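Cytochrome P450 (PDB 2RFB) is a heme-thiolate cytochrome P450 from a thermoacidophilic archaeon that probably acts as a monooxygenase, inserting one atom of molecular oxygen into substrates. Local coordinates at residues Leu196-Met200 against Ala305-Leu309; Ile211-Leu215 against Leu309-Asn314. All coordinates share one frame; numbering follows the deposited sequence.

Interaction 1: residues Leu196-Met200 against Ala305-Leu309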
loop_
_atom_site.group_PDB
_atom_site.type_symbol
_atom_site.label_atom_id
_atom_site.label_comp_id
_atom_site.label_asym_id
_atom_site.label_seq_id
_atom_site.Cartn_x
_atom_site.Cartn_y
_atom_site.Cartn_z
ATOM N N LEU A 196 2.548 6.059 4.962
ATOM C CA LEU A 196 2.487 7.323 4.208
ATOM C C LEU A 196 2.080 8.498 5.068
ATOM O O LEU A 196 2.651 9.591 4.980
ATOM C CB LEU A 196 1.513 7.216 3.029
ATOM C CG LEU A 196 1.432 8.432 2.075
ATOM C CD1 LEU A 196 2.788 8.718 1.386
ATOM C CD2 LEU A 196 0.357 8.246 1.018
ATOM N N ILE A 197 1.068 8.271 5.894
ATOM C CA ILE A 197 0.586 9.307 6.769
ATOM C C ILE A 197 1.716 9.794 7.673
ATOM O O ILE A 197 1.926 11.011 7.788
ATOM C CB ILE A 197 -0.660 8.872 7.560
ATOM C CG1 ILE A 197 -1.840 8.779 6.613
ATOM C CG2 ILE A 197 -0.959 9.872 8.698
ATOM C CD1 ILE A 197 -3.044 7.975 7.147
ATOM N N GLY A 198 2.471 8.863 8.261
ATOM C CA GLY A 198 3.625 9.219 9.083
ATOM C C GLY A 198 4.712 9.850 8.232
ATOM O O GLY A 198 5.391 10.762 8.687
ATOM N N ASN A 199 4.882 9.408 6.983
ATOM C CA ASN A 199 5.892 10.027 6.167
ATOM C C ASN A 199 5.499 11.469 5.723
ATOM O O ASN A 199 6.395 12.336 5.608
ATOM C CB ASN A 199 6.226 9.152 4.965
ATOM C CG ASN A 199 6.843 7.790 5.362
ATOM O OD1 ASN A 199 7.262 7.573 6.506
ATOM N ND2 ASN A 199 6.815 6.852 4.425
ATOM N N MET A 200 4.208 11.762 5.521
ATOM C CA MET A 200 3.817 13.164 5.249
ATOM C C MET A 200 4.071 14.049 6.471
ATOM O O MET A 200 4.362 15.264 6.343
ATOM C CB MET A 200 2.357 13.309 4.854
ATOM C CG MET A 200 1.975 12.407 3.645
ATOM S SD MET A 200 0.383 12.925 3.001
ATOM C CE MET A 200 -0.742 12.286 4.230
ATOM N N ALA A 305 -4.867 9.817 1.949
ATOM C CA ALA A 305 -3.736 10.645 2.337
ATOM C C ALA A 305 -4.132 12.121 2.227
ATOM O O ALA A 305 -3.869 12.953 3.147
ATOM C CB ALA A 305 -2.540 10.353 1.437
ATOM N N SER A 306 -4.813 12.437 1.138
ATOM C CA SER A 306 -5.198 13.824 0.910
ATOM C C SER A 306 -6.078 14.390 2.056
ATOM O O SER A 306 -5.918 15.562 2.484
ATOM C CB SER A 306 -5.939 13.920 -0.395
ATOM O OG SER A 306 -6.669 15.114 -0.414
ATOM N N ILE A 307 -7.006 13.571 2.561
ATOM C CA ILE A 307 -7.878 14.056 3.615
ATOM C C ILE A 307 -7.053 14.063 4.907
ATOM O O ILE A 307 -7.200 14.990 5.721
ATOM C CB ILE A 307 -9.164 13.171 3.717
ATOM C CG1 ILE A 307 -10.181 13.525 2.645
ATOM C CG2 ILE A 307 -9.784 13.167 5.113
ATOM C CD1 ILE A 307 -10.989 12.274 2.172
ATOM N N ALA A 308 -6.204 13.037 5.089
ATOM C CA ALA A 308 -5.347 12.955 6.284
ATOM C C ALA A 308 -4.463 14.182 6.400
ATOM O O ALA A 308 -4.423 14.824 7.431
ATOM C CB ALA A 308 -4.491 11.668 6.294
ATOM N N LEU A 309 -3.773 14.521 5.317
ATOM C CA LEU A 309 -3.028 15.781 5.255
ATOM C C LEU A 309 -3.897 16.979 5.618
ATOM O O LEU A 309 -3.574 17.739 6.543
ATOM C CB LEU A 309 -2.469 15.984 3.857
ATOM C CG LEU A 309 -1.499 17.147 3.668
ATOM C CD1 LEU A 309 -0.121 16.932 4.419
ATOM C CD2 LEU A 309 -1.306 17.242 2.175
#
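Met200 reaches across to Ala305 and Leu309 and does most of the joining between two helices, at a face where every touching residue is buried. By sequence and order these are the long central helix (175-206) and the L helix (298-315) of the P450 fold. Their short segments run at 42° to each other, with axes 10.2 Å apart. CB of Met200 starts toward the L helix. CG, anti to the carbonyl carbon (chi1 -55°), carries the chain on toward Ala305. SD comes alongside the methyl of Ala305, 4.2 Å from its CB. The chain then bends at the sulfur (chi3 -75°), which turns CE in against the helix backbone. CE lies 3.8 Å from Ala305 CB and 3.4 Å from Ala305 O. It also touches CB of Leu309, at 4.1 Å. Ala305 O accepts a hydrogen bond from Leu309 N. CE thus packs against a carbonyl oxygen whose hydrogen-bonding need is already met inside its helix.

Leu196, one turn earlier, comes at Ala305 from another direction. Its CD2 meets Ala305 CB at 3.6 Å. The same leucine also touches the heme, so one side chain meets both the cofactor and the L helix. Ile197 lies alongside Ala308, with CG1 3.9 Å from its CB. Thr225 of helix 218-228 touches both Leu196 and Met200.

No hydrogen bond crosses between the segments. The contact is apolar, and it depends on shape: two alanines let the longer side chains of helix 175-206 come up to the L helix surface.

Interaction 2: residues Ile211-Leu215 against Leu309-Asn314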
loop_
_atom_site.group_PDB
_atom_site.type_symbol
_atom_site.label_atom_id
_atom_site.label_comp_id
_atom_site.label_asym_id
_atom_site.label_seq_id
_atom_site.Cartn_x
_atom_site.Cartn_y
_atom_site.Cartn_z
ATOM N N ILE A 211 3.979 24.281 4.361
ATOM C CA ILE A 211 2.619 24.037 4.808
ATOM C C ILE A 211 1.552 24.697 3.925
ATOM O O ILE A 211 0.631 24.020 3.476
ATOM C CB ILE A 211 2.429 24.409 6.315
ATOM C CG1 ILE A 211 2.956 23.270 7.196
ATOM C CG2 ILE A 211 0.957 24.662 6.643
ATOM C CD1 ILE A 211 3.207 23.655 8.640
ATOM N N ASP A 212 1.693 26.003 3.683
ATOM C CA ASP A 212 0.822 26.732 2.777
ATOM C C ASP A 212 0.744 26.059 1.407
ATOM O O ASP A 212 -0.361 25.854 0.884
ATOM C CB ASP A 212 1.264 28.188 2.621
ATOM C CG ASP A 212 0.990 29.029 3.865
ATOM O OD1 ASP A 212 0.026 28.736 4.633
ATOM O OD2 ASP A 212 1.747 30.014 4.070
ATOM N N ASP A 213 1.881 25.699 0.816
ATOM C CA ASP A 213 1.783 25.079 -0.495
ATOM C C ASP A 213 1.063 23.746 -0.413
ATOM O O ASP A 213 0.313 23.398 -1.317
ATOM C CB ASP A 213 3.132 24.854 -1.119
ATOM C CG ASP A 213 3.841 26.117 -1.448
ATOM O OD1 ASP A 213 3.219 27.213 -1.621
ATOM O OD2 ASP A 213 5.072 25.975 -1.555
ATOM N N ALA A 214 1.294 22.997 0.660
ATOM C CA ALA A 214 0.635 21.698 0.849
ATOM C C ALA A 214 -0.879 21.878 0.871
ATOM O O ALA A 214 -1.599 21.070 0.308
ATOM C CB ALA A 214 1.110 21.036 2.132
ATOM N N LEU A 215 -1.347 22.942 1.525
ATOM C CA LEU A 215 -2.778 23.208 1.631
ATOM C C LEU A 215 -3.402 23.553 0.292
ATOM O O LEU A 215 -4.553 23.220 0.072
ATOM C CB LEU A 215 -3.096 24.308 2.656
ATOM C CG LEU A 215 -3.134 23.772 4.105
ATOM C CD1 LEU A 215 -3.209 24.877 5.159
ATOM C CD2 LEU A 215 -4.255 22.750 4.281
ATOM N N LEU A 309 -3.773 14.521 5.317
ATOM C CA LEU A 309 -3.028 15.781 5.255
ATOM C C LEU A 309 -3.897 16.979 5.618
ATOM O O LEU A 309 -3.574 17.739 6.543
ATOM C CB LEU A 309 -2.469 15.984 3.857
ATOM C CG LEU A 309 -1.499 17.147 3.668
ATOM C CD1 LEU A 309 -0.121 16.932 4.419
ATOM C CD2 LEU A 309 -1.306 17.242 2.175
ATOM N N ASN A 310 -5.007 17.156 4.933
ATOM C CA ASN A 310 -5.812 18.276 5.285
ATOM C C ASN A 310 -6.180 18.319 6.791
ATOM O O ASN A 310 -6.012 19.351 7.478
ATOM C CB ASN A 310 -7.058 18.344 4.412
ATOM C CG ASN A 310 -7.713 19.680 4.481
ATOM O OD1 ASN A 310 -8.915 19.794 4.350
ATOM N ND2 ASN A 310 -6.927 20.707 4.716
ATOM N N ASP A 311 -6.679 17.208 7.300
ATOM C CA ASP A 311 -7.038 17.146 8.697
ATOM C C ASP A 311 -5.863 17.355 9.643
ATOM O O ASP A 311 -6.032 18.003 10.689
ATOM C CB ASP A 311 -7.697 15.807 9.016
ATOM C CG ASP A 311 -9.137 15.758 8.571
ATOM O OD1 ASP A 311 -9.687 16.806 8.126
ATOM O OD2 ASP A 311 -9.718 14.664 8.692
ATOM N N ILE A 312 -4.688 16.818 9.307
ATOM C CA ILE A 312 -3.562 16.966 10.210
ATOM C C ILE A 312 -3.153 18.407 10.149
ATOM O O ILE A 312 -2.915 19.032 11.144
ATOM C CB ILE A 312 -2.401 16.057 9.833
ATOM C CG1 ILE A 312 -2.668 14.632 10.270
ATOM C CG2 ILE A 312 -1.057 16.566 10.375
ATOM C CD1 ILE A 312 -1.735 13.657 9.522
ATOM N N LEU A 313 -3.097 18.967 8.967
ATOM C CA LEU A 313 -2.650 20.346 8.892
ATOM C C LEU A 313 -3.591 21.329 9.572
ATOM O O LEU A 313 -3.102 22.320 10.128
ATOM C CB LEU A 313 -2.311 20.750 7.460
ATOM C CG LEU A 313 -1.024 20.133 6.883
ATOM C CD1 LEU A 313 -0.917 20.478 5.413
ATOM C CD2 LEU A 313 0.144 20.716 7.589
ATOM N N ASN A 314 -4.907 21.070 9.576
ATOM C CA ASN A 314 -5.838 22.013 10.228
ATOM C C ASN A 314 -5.986 21.802 11.741
ATOM O O ASN A 314 -6.563 22.625 12.430
ATOM C CB ASN A 314 -7.230 21.981 9.576
ATOM C CG ASN A 314 -7.251 22.609 8.196
ATOM O OD1 ASN A 314 -7.196 21.908 7.189
ATOM N ND2 ASN A 314 -7.314 23.919 8.139
#
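Leu313 pushes its forked end into a hollow formed by Ile211, Ala214 and Leu215. This is helix-to-helix packing in the P450 fold, between the short J helix (211-216) and the C-terminal part of the L helix. The two segments run roughly antiparallel, at 141°. In Leu313, CG lies anti to the carbonyl carbon (chi1 -72°), which aims the fork at helix 211-216. Its two methyls divide the hollow. CD2 goes to Ile211, 3.8 Å from CG1 and 4.1 Å from CG2, so it sits against the branch at CB. CD1 goes to the other side, 3.9 Å from Ala214 CB and 4.2 Å from Leu215 CG. Ala214 is the shallow floor of the hollow, and the longer side chains of Ile211 and Leu215 form its walls. With Leu313 cut back to an alanine, the hollow is likely to lose its filling, and Ile211, Ala214 and Leu215 their shared apolar partner. Leu309, one turn back, adds a looser touch near Ala214. Phe221 of helix 218-228 packs on both Leu309 and Ala214. Toward the partly exposed border, Leu215 and Asn310 cross at about a right angle. The methyl CD2 of Leu215 lies 3.4 Å from Asn310 ND2.

The two interactions share helix 298-315 and meet at Leu309. Their centres are about 10 Å apart, and they touch directly where Ile197 CG2 packs on Ile312 CD1 at 4.0 Å. Along the chain the segments alternate: 196-200, then 211-215, then 305-309 and 309-314. Helices 175-206 and 211-216 follow each other, and both pack on the same later helix. Helix 218-228 touches both contacts. Interaction 1 is buried and has Leu196 at the heme; interaction 2 is nearer the surface and away from the annotated sites. Together they tie helix 298-315, which begins just after the heme ligand Cys295, to the heme-contacting helix 175-206 and, farther out, to helix 211-216.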